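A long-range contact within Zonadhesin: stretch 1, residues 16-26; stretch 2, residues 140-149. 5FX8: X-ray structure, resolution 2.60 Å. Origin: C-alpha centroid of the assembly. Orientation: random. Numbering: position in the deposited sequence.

Stretch 1 (16-26) ASTAYLSDWFV
Stretch 2 (140-149) PSVDLVALDR

Two short strands lie side by side and parallel, Thr18 paired with Asp143 (CA to CA 5.0 Å) and Ala19 with Leu144 (CA to CA 5.3 Å). Three backbone hydrogen bonds set the register in the alternating manner of a parallel pair: Asp143 N to Ser17 O at 2.8 Å, Ala19 N to Asp143 O at 3.1 Å, Val145 N to Ala19 O at 3.0 Å. Ala19 thus bonds stretch 2 through both its amide and its carbonyl. Its backbone is extended (phi/psi -149/154).

Tyr20, with 98 Å² covered, carries the contact beyond the last of these bonds. Its CA-to-CB bond points away from stretch 2, yet chi1 of -69° (m) and chi2 of -25° bring the ring back along it. Leu147 CD1 sits over one face, 3.7 Å from the ring centroid and 7° off the normal, a CH-pi contact, while Val145 O and Ala146 O lie at the edge. At the far end Tyr20 OH accepts a hydrogen bond from Asp148 N at 3.0 Å, so one side chain reaches four consecutive residues, Val145 to Asp148. Tyr20 also opens a type I turn that runs to Asp23; Asp23 N bonds Tyr20 O at 3.2 Å, and Tyr20 N donates to Asp23 OD2 at 2.6 Å.

Val145 (67 Å², chi1 85°, p) points toward stretch 1, its CG1 3.6 Å from Thr18 CG2 and 3.7 Å from Tyr20 CE1.

Ala19 and Leu144 share the other sheet face from Thr18 and Asp143. Leu144 (59 Å², m,t) places CD1 3.6 Å from Leu21 CD2 and CD2 4.2 Å from Phe25 CZ. The edge of the Phe25 ring (chi1 -67°, chi2 82°) also meets Val142 CG1, 3.8 Å from Phe25 CE2; that methyl lies 4.0 Å from Ala19 CB. The rule is economical: backbone bonds accompany the register, and side chains of the paired residues, the turn and Phe25 add packing.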

# COMPACT_ATOMS: atom_id res chain seq x y z
N ALA C 16 19.79 -27.19 50.04
CA ALA C 16 18.86 -28.30 50.09
C ALA C 16 19.41 -29.41 49.21
O ALA C 16 20.53 -29.33 48.71
CB ALA C 16 17.46 -27.85 49.65
N SER C 17 18.60 -30.44 49.01
CA SER C 17 19.03 -31.63 48.30
C SER C 17 19.12 -31.45 46.80
O SER C 17 19.67 -32.32 46.13
CB SER C 17 18.07 -32.78 48.62
OG SER C 17 16.72 -32.41 48.34
N THR C 18 18.59 -30.36 46.25
CA THR C 18 18.65 -30.09 44.82
C THR C 18 19.94 -29.35 44.48
O THR C 18 20.29 -28.36 45.14
CB THR C 18 17.43 -29.27 44.40
OG1 THR C 18 16.26 -30.05 44.61
CG2 THR C 18 17.51 -28.89 42.95
N ALA C 19 20.65 -29.82 43.46
CA ALA C 19 21.94 -29.23 43.17
C ALA C 19 22.21 -29.31 41.68
O ALA C 19 21.68 -30.17 40.99
CB ALA C 19 23.05 -29.93 43.93
N TYR C 20 23.03 -28.38 41.20
CA TYR C 20 23.64 -28.45 39.88
C TYR C 20 24.94 -29.25 39.96
O TYR C 20 25.55 -29.39 41.01
CB TYR C 20 23.96 -27.06 39.35
CG TYR C 20 22.77 -26.24 39.00
CD1 TYR C 20 21.57 -26.83 38.66
CD2 TYR C 20 22.84 -24.87 38.99
CE1 TYR C 20 20.47 -26.08 38.33
CE2 TYR C 20 21.74 -24.10 38.65
CZ TYR C 20 20.57 -24.71 38.33
OH TYR C 20 19.47 -23.97 38.01
N LEU C 21 25.36 -29.77 38.81
CA LEU C 21 26.62 -30.48 38.81
C LEU C 21 27.77 -29.56 39.15
O LEU C 21 28.84 -30.04 39.53
CB LEU C 21 26.87 -31.13 37.46
CG LEU C 21 25.99 -32.29 37.03
CD1 LEU C 21 26.36 -32.68 35.62
CD2 LEU C 21 26.20 -33.45 37.95
N SER C 22 27.57 -28.25 39.01
CA SER C 22 28.62 -27.26 39.18
C SER C 22 28.67 -26.68 40.59
O SER C 22 29.51 -25.82 40.85
CB SER C 22 28.42 -26.13 38.16
OG SER C 22 27.29 -25.34 38.48
N ASP C 23 27.81 -27.14 41.48
CA ASP C 23 27.62 -26.52 42.78
C ASP C 23 28.73 -26.88 43.76
O ASP C 23 29.41 -27.90 43.63
CB ASP C 23 26.28 -26.95 43.36
CG ASP C 23 25.14 -26.27 42.69
OD1 ASP C 23 25.39 -25.31 41.92
OD2 ASP C 23 23.99 -26.67 42.96
N TRP C 24 28.91 -25.99 44.74
CA TRP C 24 29.61 -26.33 45.96
C TRP C 24 28.67 -27.14 46.85
O TRP C 24 27.54 -26.71 47.11
CB TRP C 24 30.05 -25.08 46.72
CG TRP C 24 31.12 -24.27 46.10
CD1 TRP C 24 30.97 -23.10 45.43
CD2 TRP C 24 32.53 -24.53 46.14
NE1 TRP C 24 32.19 -22.62 45.01
CE2 TRP C 24 33.16 -23.48 45.44
CE3 TRP C 24 33.31 -25.56 46.66
CZ2 TRP C 24 34.54 -23.44 45.27
CZ3 TRP C 24 34.67 -25.51 46.49
CH2 TRP C 24 35.27 -24.47 45.80
N PHE C 25 29.14 -28.30 47.31
CA PHE C 25 28.41 -29.18 48.20
C PHE C 25 28.95 -29.04 49.61
O PHE C 25 30.11 -29.37 49.87
CB PHE C 25 28.53 -30.62 47.74
CG PHE C 25 27.85 -30.89 46.45
CD1 PHE C 25 28.47 -30.60 45.25
CD2 PHE C 25 26.58 -31.45 46.43
CE1 PHE C 25 27.83 -30.86 44.06
CE2 PHE C 25 25.95 -31.71 45.23
CZ PHE C 25 26.58 -31.41 44.04
N VAL C 26 28.11 -28.57 50.52
CA VAL C 26 28.43 -28.47 51.94
C VAL C 26 28.40 -29.88 52.53
O VAL C 26 27.32 -30.45 52.71
CB VAL C 26 27.44 -27.55 52.64
CG1 VAL C 26 27.76 -27.41 54.10
CG2 VAL C 26 27.44 -26.23 51.97
N PRO C 140 24.04 -39.94 52.63
CA PRO C 140 23.14 -38.85 52.25
C PRO C 140 22.91 -38.82 50.75
O PRO C 140 23.71 -39.31 49.95
CB PRO C 140 23.90 -37.60 52.70
CG PRO C 140 25.32 -38.01 52.66
CD PRO C 140 25.33 -39.44 53.12
N SER C 141 21.79 -38.21 50.38
CA SER C 141 21.35 -38.22 48.99
C SER C 141 21.10 -36.81 48.49
O SER C 141 20.62 -35.96 49.23
CB SER C 141 20.09 -39.06 48.86
OG SER C 141 20.15 -39.79 47.65
N VAL C 142 21.41 -36.60 47.21
CA VAL C 142 21.21 -35.32 46.55
C VAL C 142 20.67 -35.55 45.13
O VAL C 142 21.12 -36.47 44.43
CB VAL C 142 22.53 -34.52 46.53
CG1 VAL C 142 22.60 -33.59 45.35
CG2 VAL C 142 22.66 -33.74 47.81
N ASP C 143 19.73 -34.72 44.71
CA ASP C 143 19.16 -34.80 43.36
C ASP C 143 19.93 -33.89 42.40
O ASP C 143 19.93 -32.67 42.56
CB ASP C 143 17.69 -34.39 43.39
CG ASP C 143 16.94 -34.83 42.15
OD1 ASP C 143 17.30 -35.87 41.56
OD2 ASP C 143 15.96 -34.14 41.78
N LEU C 144 20.57 -34.49 41.39
CA LEU C 144 21.35 -33.75 40.41
C LEU C 144 20.41 -33.27 39.31
O LEU C 144 20.10 -34.00 38.36
CB LEU C 144 22.50 -34.59 39.86
CG LEU C 144 23.53 -35.02 40.92
CD1 LEU C 144 24.66 -35.78 40.29
CD2 LEU C 144 24.08 -33.86 41.74
N VAL C 145 20.01 -32.05 39.42
CA VAL C 145 18.96 -31.46 38.63
C VAL C 145 19.55 -30.72 37.43
O VAL C 145 20.70 -30.26 37.45
CB VAL C 145 18.14 -30.54 39.54
CG1 VAL C 145 18.80 -29.17 39.61
CG2 VAL C 145 16.75 -30.47 39.10
N ALA C 146 18.75 -30.62 36.37
CA ALA C 146 19.12 -29.86 35.18
C ALA C 146 18.88 -28.38 35.40
O ALA C 146 18.16 -27.96 36.31
CB ALA C 146 18.33 -30.32 33.96
N LEU C 147 19.48 -27.59 34.54
CA LEU C 147 19.46 -26.15 34.71
C LEU C 147 18.04 -25.64 34.75
O LEU C 147 17.18 -26.10 34.01
CB LEU C 147 20.24 -25.49 33.58
CG LEU C 147 21.59 -24.81 33.79
CD1 LEU C 147 22.30 -25.37 34.98
CD2 LEU C 147 22.42 -24.99 32.55
N ASP C 148 17.78 -24.68 35.63
CA ASP C 148 16.47 -24.07 35.75
C ASP C 148 16.20 -23.19 34.53
O ASP C 148 16.81 -22.13 34.38
CB ASP C 148 16.40 -23.27 37.04
CG ASP C 148 15.05 -22.70 37.29
OD1 ASP C 148 14.15 -23.05 36.53
OD2 ASP C 148 14.88 -21.94 38.26
N ARG C 149 15.30 -23.62 33.65
CA ARG C 149 15.02 -22.88 32.42
C ARG C 149 13.67 -22.20 32.47
O ARG C 149 13.00 -22.09 31.45
CB ARG C 149 15.10 -23.79 31.20
CG ARG C 149 16.48 -24.34 30.89
CD ARG C 149 17.54 -23.27 31.04
NE ARG C 149 18.76 -23.57 30.32
CZ ARG C 149 19.85 -22.82 30.40
NH1 ARG C 149 19.82 -21.76 31.18
NH2 ARG C 149 20.94 -23.12 29.73